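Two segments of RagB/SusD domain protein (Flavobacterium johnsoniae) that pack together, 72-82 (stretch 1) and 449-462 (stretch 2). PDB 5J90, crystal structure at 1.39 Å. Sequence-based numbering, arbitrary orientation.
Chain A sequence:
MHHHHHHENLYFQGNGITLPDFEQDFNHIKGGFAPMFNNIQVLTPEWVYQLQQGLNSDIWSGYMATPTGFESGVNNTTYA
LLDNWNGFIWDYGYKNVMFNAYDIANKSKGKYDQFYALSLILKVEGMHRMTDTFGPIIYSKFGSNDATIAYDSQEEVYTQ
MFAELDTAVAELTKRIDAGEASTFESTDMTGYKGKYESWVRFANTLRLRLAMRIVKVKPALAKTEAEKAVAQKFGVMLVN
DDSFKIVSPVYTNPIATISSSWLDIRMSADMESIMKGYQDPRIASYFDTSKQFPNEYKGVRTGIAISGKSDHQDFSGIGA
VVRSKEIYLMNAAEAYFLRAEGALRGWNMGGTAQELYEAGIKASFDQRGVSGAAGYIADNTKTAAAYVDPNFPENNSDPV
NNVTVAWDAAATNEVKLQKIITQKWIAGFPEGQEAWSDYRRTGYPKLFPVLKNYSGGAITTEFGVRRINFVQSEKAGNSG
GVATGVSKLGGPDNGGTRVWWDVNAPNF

Stretch 1 72-82: SGVNNTTYALL
Stretch 2 449-462: PVLKNYSGGAITTE

Residues 72-82 form a loop with a short 3-10 segment at 76-77; residues 449-462 contain no regular helix or strand. CA register pairs Thr78 with Asn453 (5.0 Å) and Ala80 with Ser455 (4.9 Å), so the chains run alongside in the same direction, burying 547 Å² summed over both sides. One direct hydrogen bond crosses: Tyr454 N to Thr78 O, 2.8 Å and 171° at the hydrogen. Asn453 CA also approaches Thr78 O (3.5 Å), while Lys452 O, 3.6 Å from Thr78 CA, is buried without a conventional partner.

Tyr79 is the residue most covered by the other stretch, with 139 Å² of its surface buried against stretch 2. With phi/psi 68/22, chi1 -61° (m) and chi2 -10°, it points toward stretch 2. Its CD2 lies 3.7 Å from Ile459 CG2 and its CZ 3.5 Å from Val450 CG1; Ile459 (m, t) and Val450 (m) both point toward stretch 1, giving the ring branched aliphatic neighbours. At the ring edge, Asn453 ND2 is 3.8 Å from Tyr79 CD2. The hydroxyl reaches a water: Tyr79 OH is 2.7 Å from its O, which accepts from Val450 N (3.0 Å) and donates to Thr461 O (2.7 Å).

Asn453, chi1 -177° (t) and chi2 -24°, braces stretch 2: ND2 donates to Ile459 O (2.9 Å) and Thr461 OG1 (3.0 Å), while OD1 accepts from Ser455 N (3.1 Å). The chain between reverses through a type I' turn, Ser455 to Ala458, whose positive phi at Gly456 and Gly457 favours glycine.

Thr78, chi1 51° (p), has its OG1 donating to Gly73 O (2.8 Å) and accepting from Asn75 N (3.1 Å), which ties its loop together. That OG1 meets the Tyr454 ring edge at CD2 (3.4 Å). Tyr454 (chi1 -65°, m; chi2 -52°) points toward stretch 1, with CD2 3.8 Å from Val74 CG2 (chi1 t).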

# COMPACT_ATOMS: atom_id res chain seq x y z
N SER A 72 15.04 -4.06 29.84
CA SER A 72 14.02 -4.93 30.42
C SER A 72 13.27 -5.79 29.40
O SER A 72 12.16 -6.25 29.67
CB SER A 72 13.02 -4.12 31.26
OG SER A 72 13.70 -3.38 32.26
N GLY A 73 13.87 -5.99 28.24
CA GLY A 73 13.27 -6.83 27.21
C GLY A 73 12.23 -6.13 26.36
O GLY A 73 11.52 -6.78 25.57
N VAL A 74 12.12 -4.82 26.52
CA VAL A 74 11.19 -4.00 25.76
C VAL A 74 12.03 -3.20 24.77
O VAL A 74 12.61 -2.17 25.10
CB VAL A 74 10.38 -3.07 26.70
CG1 VAL A 74 9.44 -2.16 25.92
CG2 VAL A 74 9.60 -3.92 27.71
N ASN A 75 12.13 -3.70 23.54
CA ASN A 75 13.11 -3.14 22.62
C ASN A 75 12.77 -3.54 21.19
O ASN A 75 11.70 -4.10 20.94
CB ASN A 75 14.53 -3.59 23.03
CG ASN A 75 14.70 -5.10 23.03
OD1 ASN A 75 14.38 -5.77 22.04
ND2 ASN A 75 15.20 -5.65 24.14
N ASN A 76 13.67 -3.26 20.24
CA ASN A 76 13.38 -3.54 18.83
C ASN A 76 12.97 -5.00 18.60
O ASN A 76 12.15 -5.28 17.73
CB ASN A 76 14.61 -3.28 17.96
CG ASN A 76 14.81 -1.81 17.59
OD1 ASN A 76 14.02 -0.93 17.92
ND2 ASN A 76 15.90 -1.55 16.88
N THR A 77 13.54 -5.93 19.37
CA THR A 77 13.28 -7.35 19.15
C THR A 77 11.88 -7.77 19.59
O THR A 77 11.37 -8.80 19.15
CB THR A 77 14.32 -8.29 19.81
OG1 THR A 77 14.07 -8.38 21.22
CG2 THR A 77 15.73 -7.77 19.57
N THR A 78 11.26 -6.97 20.47
CA THR A 78 9.88 -7.20 20.89
C THR A 78 8.96 -6.11 20.36
O THR A 78 7.86 -5.88 20.87
CB THR A 78 9.79 -7.35 22.42
OG1 THR A 78 10.44 -6.24 23.05
CG2 THR A 78 10.48 -8.65 22.87
N TYR A 79 9.42 -5.45 19.30
CA TYR A 79 8.62 -4.51 18.51
C TYR A 79 8.25 -3.22 19.25
O TYR A 79 7.29 -2.54 18.88
CB TYR A 79 7.37 -5.18 17.92
CG TYR A 79 7.66 -6.35 16.98
CD1 TYR A 79 8.95 -6.62 16.53
CD2 TYR A 79 6.63 -7.17 16.54
CE1 TYR A 79 9.19 -7.68 15.66
CE2 TYR A 79 6.86 -8.23 15.67
CZ TYR A 79 8.14 -8.48 15.23
OH TYR A 79 8.39 -9.53 14.38
N ALA A 80 9.02 -2.90 20.29
CA ALA A 80 9.01 -1.57 20.88
C ALA A 80 10.19 -0.82 20.28
O ALA A 80 11.32 -0.91 20.78
CB ALA A 80 9.11 -1.65 22.42
N LEU A 81 9.96 -0.11 19.19
CA LEU A 81 11.07 0.51 18.49
C LEU A 81 11.71 1.58 19.36
O LEU A 81 11.01 2.44 19.91
CB LEU A 81 10.63 1.10 17.14
CG LEU A 81 10.04 0.10 16.13
CD1 LEU A 81 9.82 0.78 14.79
CD2 LEU A 81 10.94 -1.11 15.98
N LEU A 82 13.03 1.53 19.49
CA LEU A 82 13.74 2.42 20.40
C LEU A 82 14.43 3.55 19.64
O LEU A 82 15.39 3.32 18.90
CB LEU A 82 14.75 1.65 21.26
CG LEU A 82 14.16 0.56 22.16
CD1 LEU A 82 15.24 -0.08 23.02
CD2 LEU A 82 13.02 1.09 23.04
N PRO A 449 7.15 -16.35 14.39
CA PRO A 449 6.61 -15.09 14.93
C PRO A 449 7.12 -14.81 16.34
O PRO A 449 7.46 -15.73 17.08
CB PRO A 449 5.10 -15.34 14.95
CG PRO A 449 4.96 -16.84 15.00
CD PRO A 449 6.09 -17.35 14.14
N VAL A 450 7.20 -13.54 16.71
CA VAL A 450 7.60 -13.20 18.07
C VAL A 450 6.56 -13.71 19.07
O VAL A 450 5.40 -13.89 18.73
CB VAL A 450 7.84 -11.67 18.28
CG1 VAL A 450 8.96 -11.18 17.37
CG2 VAL A 450 6.54 -10.87 18.07
N LEU A 451 7.01 -13.94 20.30
CA LEU A 451 6.12 -14.38 21.39
C LEU A 451 5.72 -13.21 22.27
O LEU A 451 4.72 -13.28 22.98
CB LEU A 451 6.81 -15.45 22.23
CG LEU A 451 7.09 -16.74 21.47
CD1 LEU A 451 7.87 -17.73 22.34
CD2 LEU A 451 5.79 -17.36 20.98
N LYS A 452 6.52 -12.14 22.23
CA LYS A 452 6.24 -10.92 22.98
C LYS A 452 6.22 -9.74 22.02
O LYS A 452 7.17 -9.51 21.26
CB LYS A 452 7.30 -10.69 24.07
CG LYS A 452 7.36 -11.77 25.16
CD LYS A 452 6.05 -11.83 25.94
CE LYS A 452 6.16 -12.73 27.16
NZ LYS A 452 4.92 -12.66 27.99
N ASN A 453 5.13 -8.97 22.07
CA ASN A 453 4.93 -7.83 21.18
C ASN A 453 4.51 -6.63 22.03
O ASN A 453 3.36 -6.54 22.46
CB ASN A 453 3.86 -8.18 20.14
CG ASN A 453 3.62 -7.07 19.12
OD1 ASN A 453 3.89 -5.89 19.37
ND2 ASN A 453 3.08 -7.45 17.97
N TYR A 454 5.45 -5.72 22.27
CA TYR A 454 5.22 -4.56 23.12
C TYR A 454 5.00 -3.27 22.32
O TYR A 454 5.31 -2.18 22.79
CB TYR A 454 6.40 -4.38 24.09
CG TYR A 454 6.56 -5.52 25.08
CD1 TYR A 454 5.48 -5.95 25.85
CD2 TYR A 454 7.77 -6.18 25.23
CE1 TYR A 454 5.61 -6.99 26.75
CE2 TYR A 454 7.91 -7.22 26.13
CZ TYR A 454 6.82 -7.62 26.89
OH TYR A 454 6.95 -8.66 27.78
N SER A 455 4.44 -3.40 21.12
CA SER A 455 4.24 -2.24 20.26
C SER A 455 2.96 -1.47 20.55
O SER A 455 2.71 -0.44 19.92
CB SER A 455 4.20 -2.68 18.80
OG SER A 455 2.97 -3.32 18.50
N GLY A 456 2.13 -1.98 21.45
CA GLY A 456 0.87 -1.32 21.76
C GLY A 456 -0.11 -1.33 20.60
O GLY A 456 -1.00 -0.47 20.54
N GLY A 457 0.04 -2.28 19.69
CA GLY A 457 -0.88 -2.41 18.58
C GLY A 457 -0.39 -1.82 17.26
O GLY A 457 -1.01 -2.04 16.22
N ALA A 458 0.70 -1.06 17.31
CA ALA A 458 1.21 -0.39 16.11
C ALA A 458 1.84 -1.38 15.13
O ALA A 458 1.85 -1.13 13.92
CB ALA A 458 2.21 0.66 16.49
N ILE A 459 2.39 -2.47 15.65
CA ILE A 459 3.09 -3.46 14.84
C ILE A 459 2.47 -4.82 15.09
O ILE A 459 2.33 -5.23 16.25
CB ILE A 459 4.60 -3.50 15.17
CG1 ILE A 459 5.21 -2.11 14.93
CG2 ILE A 459 5.31 -4.57 14.34
CD1 ILE A 459 6.67 -2.00 15.34
N THR A 460 2.08 -5.51 14.03
CA THR A 460 1.45 -6.82 14.18
C THR A 460 2.49 -7.92 14.40
O THR A 460 3.61 -7.85 13.90
CB THR A 460 0.58 -7.23 12.95
OG1 THR A 460 1.41 -7.55 11.83
CG2 THR A 460 -0.43 -6.14 12.57
N THR A 461 2.10 -8.94 15.14
CA THR A 461 2.94 -10.11 15.29
C THR A 461 3.08 -10.85 13.96
O THR A 461 4.15 -11.33 13.60
CB THR A 461 2.38 -11.03 16.39
OG1 THR A 461 2.49 -10.34 17.63
CG2 THR A 461 3.14 -12.35 16.46
N GLU A 462 1.98 -10.92 13.22
CA GLU A 462 1.95 -11.66 11.98
C GLU A 462 2.91 -11.10 10.91
O GLU A 462 3.66 -11.84 10.29
CB GLU A 462 0.52 -11.65 11.46
CG GLU A 462 0.24 -12.58 10.34
CD GLU A 462 -1.25 -12.71 10.06
OE1 GLU A 462 -2.07 -12.07 10.76
OE2 GLU A 462 -1.58 -13.47 9.15
O HOH W 1 6.72 -11.61 14.42